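Local coordinates for protein 2-phospho-L-lactate guanylyltransferase (Methanosarcina mazei, PDB 2I5E) that probably catalyses the guanylylation of (2S)-2-phospholactate with GTP, releasing diphosphate, a step in the biosynthesis of coenzyme F420, at residues E27-Q38 with K186-K196; I118-L129 with Y141-C150. All blocks are in the same frame, centred on the assembly; numbering follows the deposited sequence.

Contact 1: E27-Q38 with K186-K196; sequences EREEFVELMLNQ and KGAAKDYIESK
Tyr192 lays its ring along helix 27-38, set as a knob into the hole formed by Glu27, Glu30, Phe31 and Leu34. One turn earlier Ala189 enters the next hole, among Phe31, Leu34, Met35 and Gln38; the two insertions define knobs-into-holes packing of a near-antiparallel helix pair, with segment axes 8.9 Å apart at 154°. With CG anti to the backbone N (chi1 180°), Tyr192 reaches toward the start of the Glu27-Gln38 segment, where its OH lies 3.3 Å from Glu27 CA. Leu34 crosses this side chain at about a right angle, its CD1 3.6 Å from Tyr192 CB. The buried Phe31 ring is held between two aliphatic groups: Ile193 CD1 lies over one face, 4.1 Å from the ring centroid and 18° off the normal, a CH-pi contact, while CG of Met35, a selenomethionine one turn on in the same helix, covers the opposite face. Leu178 and Leu181 of helix 175-184 also touch Phe31, extending the apolar layer. Polar contacts finish both ends. Lys196 meets Glu27 from the opposite direction in a salt bridge; its modelled NZ to OE1 separation is too short to be taken literally, and Glu27 OE2 has a separate partner in Ser24 N. At the other end Gly187 is the N-cap residue of helix 188-194, and Gln38, extended beyond CG, brings OE1 to the first turn of that helix. There Ala189 N donates a weak bond to Gln38 OE1 at 3.3 Å, and a water donates to both Gln38 OE1 and Lys186 O, each at 2.8 Å.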
loop_
_atom_site.group_PDB
_atom_site.type_symbol
_atom_site.label_atom_id
_atom_site.label_comp_id
_atom_site.label_asym_id
_atom_site.label_seq_id
_atom_site.Cartn_x
_atom_site.Cartn_y
_atom_site.Cartn_z
ATOM N N GLU A 27 15.346 21.396 1.836
ATOM C CA GLU A 27 14.437 20.684 0.886
ATOM C C GLU A 27 13.282 20.003 1.621
ATOM O O GLU A 27 12.143 20.128 1.221
ATOM C CB GLU A 27 15.189 19.694 0.011
ATOM C CG GLU A 27 16.022 20.405 -1.002
ATOM C CD GLU A 27 17.100 19.533 -1.614
ATOM O OE1 GLU A 27 17.423 19.878 -2.756
ATOM O OE2 GLU A 27 17.635 18.555 -0.967
ATOM N N ARG A 28 13.629 19.290 2.701
ATOM C CA ARG A 28 12.666 18.690 3.578
ATOM C C ARG A 28 11.573 19.648 3.977
ATOM O O ARG A 28 10.428 19.335 3.874
ATOM C CB ARG A 28 13.386 18.122 4.788
ATOM C CG ARG A 28 14.106 16.847 4.400
ATOM C CD ARG A 28 15.349 16.594 5.345
ATOM N NE ARG A 28 14.950 16.811 6.749
ATOM C CZ ARG A 28 15.767 16.929 7.808
ATOM N NH1 ARG A 28 17.103 16.880 7.657
ATOM N NH2 ARG A 28 15.226 17.116 9.029
ATOM N N GLU A 29 11.920 20.844 4.450
ATOM C CA GLU A 29 10.924 21.732 4.981
ATOM C C GLU A 29 10.058 22.197 3.828
ATOM O O GLU A 29 8.847 22.300 3.959
ATOM C CB GLU A 29 11.590 22.947 5.657
ATOM C CG GLU A 29 12.433 22.591 6.833
ATOM C CD GLU A 29 12.603 23.755 7.762
ATOM O OE1 GLU A 29 13.015 23.465 8.873
ATOM O OE2 GLU A 29 12.296 24.928 7.399
ATOM N N GLU A 30 10.651 22.499 2.685
ATOM C CA GLU A 30 9.792 22.903 1.520
ATOM C C GLU A 30 8.817 21.806 1.022
ATOM O O GLU A 30 7.664 22.072 0.779
ATOM C CB GLU A 30 10.651 23.392 0.361
ATOM C CG GLU A 30 10.411 24.863 0.115
ATOM C CD GLU A 30 9.406 25.162 -0.974
ATOM O OE1 GLU A 30 8.155 25.026 -0.744
ATOM O OE2 GLU A 30 9.925 25.595 -2.066
ATOM N N PHE A 31 9.330 20.592 0.859
ATOM C CA PHE A 31 8.567 19.445 0.472
ATOM C C PHE A 31 7.342 19.315 1.395
ATOM O O PHE A 31 6.231 19.420 0.982
ATOM C CB PHE A 31 9.480 18.209 0.588
ATOM C CG PHE A 31 8.870 16.964 0.059
ATOM C CD1 PHE A 31 8.152 16.992 -1.142
ATOM C CD2 PHE A 31 8.997 15.764 0.747
ATOM C CE1 PHE A 31 7.569 15.896 -1.626
ATOM C CE2 PHE A 31 8.420 14.608 0.244
ATOM C CZ PHE A 31 7.729 14.669 -0.949
ATOM N N VAL A 32 7.576 19.113 2.683
ATOM C CA VAL A 32 6.540 18.980 3.703
ATOM C C VAL A 32 5.426 20.064 3.587
ATOM O O VAL A 32 4.226 19.800 3.606
ATOM C CB VAL A 32 7.382 19.011 5.000
ATOM C CG1 VAL A 32 7.044 20.124 5.978
ATOM C CG2 VAL A 32 7.678 17.596 5.550
ATOM N N GLU A 33 5.827 21.300 3.408
ATOM C CA GLU A 33 4.871 22.409 3.201
ATOM C C GLU A 33 4.027 22.152 1.973
ATOM O O GLU A 33 2.808 22.308 1.989
ATOM C CB GLU A 33 5.613 23.728 3.002
ATOM C CG GLU A 33 4.615 24.897 2.759
ATOM C CD GLU A 33 5.314 26.279 2.871
ATOM O OE1 GLU A 33 6.004 26.514 3.879
ATOM O OE2 GLU A 33 5.150 27.120 1.935
ATOM N N LEU A 34 4.667 21.743 0.879
ATOM C CA LEU A 34 3.842 21.378 -0.349
ATOM C C LEU A 34 2.871 20.220 -0.048
ATOM O O LEU A 34 1.726 20.240 -0.490
ATOM C CB LEU A 34 4.723 21.057 -1.579
ATOM C CG LEU A 34 5.697 22.130 -1.993
ATOM C CD1 LEU A 34 6.582 21.655 -3.114
ATOM C CD2 LEU A 34 4.950 23.417 -2.371
HETATM N N MSE A 35 3.332 19.214 0.695
HETATM C CA MSE A 35 2.456 18.075 1.043
HETATM C C MSE A 35 1.318 18.517 1.900
HETATM O O MSE A 35 0.200 18.118 1.633
HETATM C CB MSE A 35 3.220 16.942 1.690
HETATM C CG MSE A 35 4.032 16.172 0.653
HETATM SE SE MSE A 35 4.691 14.513 1.366
HETATM C CE MSE A 35 5.982 15.072 2.773
ATOM N N LEU A 36 1.571 19.385 2.895
ATOM C CA LEU A 36 0.486 19.925 3.754
ATOM C C LEU A 36 -0.634 20.525 2.947
ATOM O O LEU A 36 -1.846 20.295 3.214
ATOM C CB LEU A 36 1.028 21.017 4.717
ATOM C CG LEU A 36 0.061 21.669 5.723
ATOM C CD1 LEU A 36 -0.487 20.641 6.776
ATOM C CD2 LEU A 36 0.658 22.986 6.428
ATOM N N ASN A 37 -0.224 21.417 2.036
ATOM C CA ASN A 37 -1.151 22.160 1.211
ATOM C C ASN A 37 -2.043 21.293 0.365
ATOM O O ASN A 37 -3.178 21.667 0.103
ATOM C CB ASN A 37 -0.401 23.185 0.335
ATOM C CG ASN A 37 0.044 24.343 1.137
ATOM O OD1 ASN A 37 -0.602 24.696 2.116
ATOM N ND2 ASN A 37 1.168 24.912 0.791
ATOM N N GLN A 38 -1.489 20.212 -0.164
ATOM C CA GLN A 38 -2.241 19.250 -0.945
ATOM C C GLN A 38 -3.281 18.469 -0.083
ATOM O O GLN A 38 -4.428 18.243 -0.506
ATOM C CB GLN A 38 -1.266 18.271 -1.591
ATOM C CG GLN A 38 -0.386 18.853 -2.766
ATOM C CD GLN A 38 -0.059 17.782 -3.743
ATOM O OE1 GLN A 38 1.036 17.198 -3.739
ATOM N NE2 GLN A 38 -1.048 17.442 -4.556
ATOM N N LYS A 186 0.461 13.301 -8.538
ATOM C CA LYS A 186 0.158 14.432 -9.389
ATOM C C LYS A 186 0.386 15.633 -8.531
ATOM O O LYS A 186 0.024 15.632 -7.356
ATOM C CB LYS A 186 -1.374 14.444 -9.660
ATOM C CG LYS A 186 -1.778 13.774 -10.882
ATOM C CD LYS A 186 -3.069 12.966 -10.747
ATOM C CE LYS A 186 -2.707 11.417 -10.724
ATOM N NZ LYS A 186 -1.625 11.003 -11.745
ATOM N N GLY A 187 0.803 16.722 -9.082
ATOM C CA GLY A 187 0.700 17.922 -8.266
ATOM C C GLY A 187 2.052 18.364 -7.760
ATOM O O GLY A 187 3.102 17.822 -8.154
ATOM N N ALA A 188 1.990 19.350 -6.892
ATOM C CA ALA A 188 3.133 20.212 -6.655
ATOM C C ALA A 188 4.230 19.397 -5.925
ATOM O O ALA A 188 5.428 19.544 -6.219
ATOM C CB ALA A 188 2.683 21.412 -5.836
ATOM N N ALA A 189 3.815 18.506 -5.008
ATOM C CA ALA A 189 4.814 17.853 -4.172
ATOM C C ALA A 189 5.593 16.955 -5.133
ATOM O O ALA A 189 6.833 16.963 -5.175
ATOM C CB ALA A 189 4.064 17.042 -2.993
ATOM N N LYS A 190 4.850 16.240 -5.988
ATOM C CA LYS A 190 5.438 15.381 -7.007
ATOM C C LYS A 190 6.331 16.198 -7.954
ATOM O O LYS A 190 7.498 15.838 -8.216
ATOM C CB LYS A 190 4.331 14.624 -7.750
ATOM C CG LYS A 190 4.875 13.564 -8.796
ATOM C CD LYS A 190 4.725 14.102 -10.241
ATOM C CE LYS A 190 5.210 13.073 -11.293
ATOM N NZ LYS A 190 4.478 11.687 -11.247
ATOM N N ASP A 191 5.848 17.352 -8.398
ATOM C CA ASP A 191 6.704 18.178 -9.372
ATOM C C ASP A 191 7.958 18.599 -8.716
ATOM O O ASP A 191 8.953 18.722 -9.379
ATOM C CB ASP A 191 5.956 19.430 -9.884
ATOM C CG ASP A 191 4.654 19.074 -10.499
ATOM O OD1 ASP A 191 4.589 17.934 -10.988
ATOM O OD2 ASP A 191 3.697 19.858 -10.464
ATOM N N TYR A 192 7.905 18.825 -7.399
ATOM C CA TYR A 192 9.075 19.295 -6.668
ATOM C C TYR A 192 10.164 18.240 -6.713
ATOM O O TYR A 192 11.306 18.503 -7.054
ATOM C CB TYR A 192 8.664 19.659 -5.188
ATOM C CG TYR A 192 9.807 20.171 -4.272
ATOM C CD1 TYR A 192 10.192 21.528 -4.287
ATOM C CD2 TYR A 192 10.506 19.308 -3.435
ATOM C CE1 TYR A 192 11.260 22.040 -3.510
ATOM C CE2 TYR A 192 11.580 19.783 -2.627
ATOM C CZ TYR A 192 11.936 21.171 -2.667
ATOM O OH TYR A 192 12.957 21.675 -1.840
ATOM N N ILE A 193 9.788 17.022 -6.362
ATOM C CA ILE A 193 10.666 15.844 -6.428
ATOM C C ILE A 193 11.068 15.588 -7.865
ATOM O O ILE A 193 12.203 15.360 -8.130
ATOM C CB ILE A 193 9.924 14.569 -5.837
ATOM C CG1 ILE A 193 9.613 14.804 -4.377
ATOM C CG2 ILE A 193 10.815 13.285 -6.032
ATOM C CD1 ILE A 193 10.871 14.993 -3.531
ATOM N N GLU A 194 10.102 15.597 -8.792
ATOM C CA GLU A 194 10.428 15.315 -10.235
ATOM C C GLU A 194 11.482 16.279 -10.800
ATOM O O GLU A 194 12.238 15.900 -11.644
ATOM C CB GLU A 194 9.171 15.361 -11.094
ATOM C CG GLU A 194 9.361 14.387 -12.241
ATOM C CD GLU A 194 8.404 14.558 -13.325
ATOM O OE1 GLU A 194 7.302 15.079 -13.013
ATOM O OE2 GLU A 194 8.754 14.192 -14.493
ATOM N N SER A 195 11.559 17.496 -10.227
ATOM C CA SER A 195 12.537 18.514 -10.578
ATOM C C SER A 195 13.916 18.213 -10.053
ATOM O O SER A 195 14.867 18.854 -10.451
ATOM C CB SER A 195 12.013 19.921 -10.114
ATOM O OG SER A 195 12.221 20.147 -8.720
ATOM N N LYS A 196 14.052 17.239 -9.162
ATOM C CA LYS A 196 15.311 16.931 -8.573
ATOM C C LYS A 196 15.740 15.521 -8.854
ATOM O O LYS A 196 16.899 15.274 -8.746
ATOM C CB LYS A 196 15.303 17.181 -7.026
ATOM C CG LYS A 196 14.922 18.681 -6.625
ATOM C CD LYS A 196 14.676 18.829 -5.065
ATOM C CE LYS A 196 14.572 20.297 -4.696
ATOM N NZ LYS A 196 15.957 20.835 -4.383
HETATM O O HOH W 1 1.892 15.056 -5.306
#

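Contact 2: I118-L129 with Y141-C150; sequences IVPGKGGGTNAL and YYGSSFLTHC
Tyr141 presents the edge of its ring to Thr126, with CE2 3.6 Å from Thr126 O near the ring plane, and its OH is buried against Leu129 CD2 without a hydrogen-bond partner in the model. After Gly143, whose positive phi favours glycine, Ser144 occupies the N-cap position; its OG is hydrogen-bonded to a water, which in turn donates to Gly124 O and accepts from Leu147 N. Ser145 OG, placed between its backbone N and carbonyl carbon (chi1 56°), hydrogen-bonds Thr126 OG1 at 2.9 Å. Phe146 N donates to Gly124 O at 2.8 Å, with an N-H...O angle of 163°, tying the first turn of helix 145-154 to the turn of the hairpin 116-120/126-131. Ile118, Pro120 and Leu129 of its strands, part of the mixed sheet of this GT-A-like nucleotidyltransferase fold, pack on the helix; Asn127 and Ala128 opposite Val119 form a classic beta bulge there. Pro120 CB lies over one face of the Phe146 ring in a CH-pi contact, and Ile118 CD1 comes within 3.5 Å of Phe146 CD1. His184 of the second subunit also meets the Phe146 ring. One turn on, His149 ND1 hydrogen-bonds Thr126 OG1 at 2.9 Å, so this hydroxyl has two partners. NE2 is hydrogen-bonded to Lys140 N, which fixes the imidazole at a second point, while Leu129 CD2 sits over the ring centre, 3.8 Å from the centroid. Cys150 SG reaches Ile118 CD1 at 4.4 Å.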
loop_
_atom_site.group_PDB
_atom_site.type_symbol
_atom_site.label_atom_id
_atom_site.label_comp_id
_atom_site.label_asym_id
_atom_site.label_seq_id
_atom_site.Cartn_x
_atom_site.Cartn_y
_atom_site.Cartn_z
ATOM N N ILE A 118 -10.108 3.386 10.101
ATOM C CA ILE A 118 -8.703 3.509 10.112
ATOM C C ILE A 118 -7.955 3.077 8.841
ATOM O O ILE A 118 -8.224 1.979 8.263
ATOM C CB ILE A 118 -8.177 2.987 11.388
ATOM C CG1 ILE A 118 -6.687 2.702 11.296
ATOM C CG2 ILE A 118 -9.004 1.829 11.903
ATOM C CD1 ILE A 118 -6.183 2.349 12.575
ATOM N N VAL A 119 -7.102 3.998 8.393
ATOM C CA VAL A 119 -6.158 3.865 7.291
ATOM C C VAL A 119 -4.697 3.577 7.735
ATOM O O VAL A 119 -4.046 4.441 8.388
ATOM C CB VAL A 119 -6.134 5.192 6.474
ATOM C CG1 VAL A 119 -5.458 4.998 5.115
ATOM C CG2 VAL A 119 -7.582 5.665 6.323
ATOM N N PRO A 120 -4.186 2.367 7.392
ATOM C CA PRO A 120 -2.834 1.978 7.775
ATOM C C PRO A 120 -1.868 2.779 6.971
ATOM O O PRO A 120 -2.195 3.171 5.827
ATOM C CB PRO A 120 -2.726 0.513 7.391
ATOM C CG PRO A 120 -3.864 0.243 6.373
ATOM C CD PRO A 120 -4.888 1.335 6.578
ATOM N N GLY A 121 -0.695 3.065 7.547
ATOM C CA GLY A 121 0.383 3.477 6.718
ATOM C C GLY A 121 1.424 2.377 6.736
ATOM O O GLY A 121 1.179 1.264 7.261
ATOM N N LYS A 122 2.582 2.606 6.108
ATOM C CA LYS A 122 3.564 1.461 6.242
ATOM C C LYS A 122 4.187 1.276 7.659
ATOM O O LYS A 122 4.128 2.181 8.502
ATOM C CB LYS A 122 4.616 1.391 5.164
ATOM C CG LYS A 122 5.467 2.582 5.140
ATOM C CD LYS A 122 6.725 2.337 4.219
ATOM C CE LYS A 122 7.194 3.730 3.653
ATOM N NZ LYS A 122 6.664 4.961 4.532
ATOM N N GLY A 123 4.809 0.110 7.854
ATOM C CA GLY A 123 5.322 -0.402 9.125
ATOM C C GLY A 123 4.351 -0.281 10.259
ATOM O O GLY A 123 4.770 0.068 11.353
ATOM N N GLY A 124 3.061 -0.577 10.057
ATOM C CA GLY A 124 2.057 -0.453 11.182
ATOM C C GLY A 124 1.707 0.953 11.717
ATOM O O GLY A 124 1.115 1.058 12.763
ATOM N N GLY A 125 2.046 2.036 10.991
ATOM C CA GLY A 125 1.602 3.400 11.369
ATOM C C GLY A 125 0.117 3.600 11.083
ATOM O O GLY A 125 -0.503 2.674 10.590
ATOM N N THR A 126 -0.412 4.827 11.318
ATOM C CA THR A 126 -1.853 5.164 11.138
ATOM C C THR A 126 -1.810 6.437 10.356
ATOM O O THR A 126 -1.182 7.395 10.783
ATOM C CB THR A 126 -2.479 5.447 12.481
ATOM O OG1 THR A 126 -2.387 4.270 13.319
ATOM C CG2 THR A 126 -3.968 5.810 12.347
ATOM N N ASN A 127 -2.386 6.429 9.173
ATOM C CA ASN A 127 -2.293 7.588 8.280
ATOM C C ASN A 127 -3.517 8.506 8.385
ATOM O O ASN A 127 -3.403 9.700 8.155
ATOM C CB ASN A 127 -2.087 7.126 6.801
ATOM C CG ASN A 127 -0.594 6.838 6.494
ATOM O OD1 ASN A 127 0.289 7.134 7.306
ATOM N ND2 ASN A 127 -0.329 6.290 5.347
ATOM N N ALA A 128 -4.678 7.947 8.777
ATOM C CA ALA A 128 -5.907 8.708 8.872
ATOM C C ALA A 128 -6.745 7.919 9.871
ATOM O O ALA A 128 -6.692 6.704 9.917
ATOM C CB ALA A 128 -6.624 8.749 7.431
ATOM N N LEU A 129 -7.473 8.655 10.714
ATOM C CA LEU A 129 -8.304 8.071 11.730
ATOM C C LEU A 129 -9.599 8.909 11.771
ATOM O O LEU A 129 -9.533 10.132 11.981
ATOM C CB LEU A 129 -7.571 8.157 13.066
ATOM C CG LEU A 129 -7.959 7.266 14.257
ATOM C CD1 LEU A 129 -8.197 5.764 13.842
ATOM C CD2 LEU A 129 -6.833 7.422 15.259
ATOM N N TYR A 141 -0.362 7.470 18.501
ATOM C CA TYR A 141 0.447 7.409 17.279
ATOM C C TYR A 141 1.858 7.097 17.732
ATOM O O TYR A 141 2.158 7.225 18.910
ATOM C CB TYR A 141 0.449 8.772 16.518
ATOM C CG TYR A 141 -0.849 9.018 15.839
ATOM C CD1 TYR A 141 -1.939 9.544 16.546
ATOM C CD2 TYR A 141 -1.020 8.660 14.524
ATOM C CE1 TYR A 141 -3.169 9.676 15.971
ATOM C CE2 TYR A 141 -2.230 8.852 13.889
ATOM C CZ TYR A 141 -3.305 9.352 14.623
ATOM O OH TYR A 141 -4.528 9.498 14.043
ATOM N N TYR A 142 2.695 6.722 16.771
ATOM C CA TYR A 142 4.087 6.166 16.973
ATOM C C TYR A 142 4.061 4.695 17.274
ATOM O O TYR A 142 3.055 4.176 17.820
ATOM C CB TYR A 142 4.959 6.876 18.044
ATOM C CG TYR A 142 5.093 8.338 17.846
ATOM C CD1 TYR A 142 5.582 8.857 16.650
ATOM C CD2 TYR A 142 4.690 9.230 18.857
ATOM C CE1 TYR A 142 5.666 10.241 16.435
ATOM C CE2 TYR A 142 4.781 10.615 18.663
ATOM C CZ TYR A 142 5.244 11.104 17.449
ATOM O OH TYR A 142 5.329 12.462 17.300
ATOM N N GLY A 143 5.182 4.027 16.977
ATOM C CA GLY A 143 5.272 2.598 17.232
ATOM C C GLY A 143 4.251 1.907 16.427
ATOM O O GLY A 143 3.937 2.247 15.277
ATOM N N SER A 144 3.722 0.880 17.023
ATOM C CA SER A 144 2.784 0.093 16.354
ATOM C C SER A 144 1.340 0.626 16.410
ATOM O O SER A 144 0.472 -0.044 16.861
ATOM C CB SER A 144 2.856 -1.274 16.933
ATOM O OG SER A 144 2.096 -2.096 16.107
ATOM N N SER A 145 1.068 1.789 15.813
ATOM C CA SER A 145 -0.151 2.544 16.172
ATOM C C SER A 145 -1.367 1.983 15.493
ATOM O O SER A 145 -2.456 2.147 15.983
ATOM C CB SER A 145 -0.003 4.032 15.842
ATOM O OG SER A 145 0.327 4.288 14.456
ATOM N N PHE A 146 -1.187 1.386 14.317
ATOM C CA PHE A 146 -2.345 0.823 13.604
ATOM C C PHE A 146 -3.017 -0.243 14.496
ATOM O O PHE A 146 -4.201 -0.158 14.741
ATOM C CB PHE A 146 -1.943 0.242 12.218
ATOM C CG PHE A 146 -3.047 -0.562 11.555
ATOM C CD1 PHE A 146 -4.127 0.091 10.952
ATOM C CD2 PHE A 146 -3.040 -1.962 11.599
ATOM C CE1 PHE A 146 -5.164 -0.612 10.405
ATOM C CE2 PHE A 146 -4.074 -2.695 11.085
ATOM C CZ PHE A 146 -5.115 -2.087 10.455
ATOM N N LEU A 147 -2.260 -1.278 14.909
ATOM C CA LEU A 147 -2.766 -2.365 15.799
ATOM C C LEU A 147 -3.293 -1.762 17.113
ATOM O O LEU A 147 -4.353 -2.095 17.531
ATOM C CB LEU A 147 -1.656 -3.428 16.040
ATOM C CG LEU A 147 -1.284 -4.379 14.838
ATOM C CD1 LEU A 147 -0.158 -5.424 15.105
ATOM C CD2 LEU A 147 -2.516 -5.129 14.320
ATOM N N THR A 148 -2.594 -0.801 17.695
ATOM C CA THR A 148 -3.049 -0.160 18.905
ATOM C C THR A 148 -4.413 0.535 18.819
ATOM O O THR A 148 -5.226 0.431 19.774
ATOM C CB THR A 148 -2.026 0.799 19.389
ATOM O OG1 THR A 148 -0.807 0.103 19.574
ATOM C CG2 THR A 148 -2.434 1.335 20.803
ATOM N N HIS A 149 -4.673 1.267 17.714
ATOM C CA HIS A 149 -5.968 1.938 17.457
ATOM C C HIS A 149 -7.144 1.022 17.163
ATOM O O HIS A 149 -8.357 1.326 17.476
ATOM C CB HIS A 149 -5.822 2.948 16.253
ATOM C CG HIS A 149 -4.963 4.133 16.568
ATOM N ND1 HIS A 149 -4.060 4.670 15.670
ATOM C CD2 HIS A 149 -4.940 4.949 17.654
ATOM C CE1 HIS A 149 -3.427 5.689 16.237
ATOM N NE2 HIS A 149 -3.962 5.907 17.425
ATOM N N CYS A 150 -6.852 -0.105 16.525
ATOM C CA CYS A 150 -7.913 -1.083 16.373
ATOM C C CYS A 150 -8.251 -1.642 17.776
ATOM O O CYS A 150 -9.422 -1.936 18.066
ATOM C CB CYS A 150 -7.448 -2.249 15.509
ATOM S SG CYS A 150 -7.126 -1.822 13.805
HETATM O O HOH W 2 0.335 -1.362 13.955
#

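In the fold
Contact 2 is nested along the chain inside the loop closed by contact 1: helix 25-45 comes first, then strands 116-120 and 126-131 and helix 145-154, and finally helix 188-194. The two contacts lie on opposite sides of the chain's centre, with their centres 24 Å apart and their nearest atoms about 10 Å apart, so they do not touch. Contact 1 pairs two helices near the ends of the sequence, partly buried and untouched by the other subunit; contact 2 is buried against the mixed sheet and forms part of the homodimer interface. With 148 residues between its closest ends, the first joins distant parts of the chain, whereas only 12 separate those of the second.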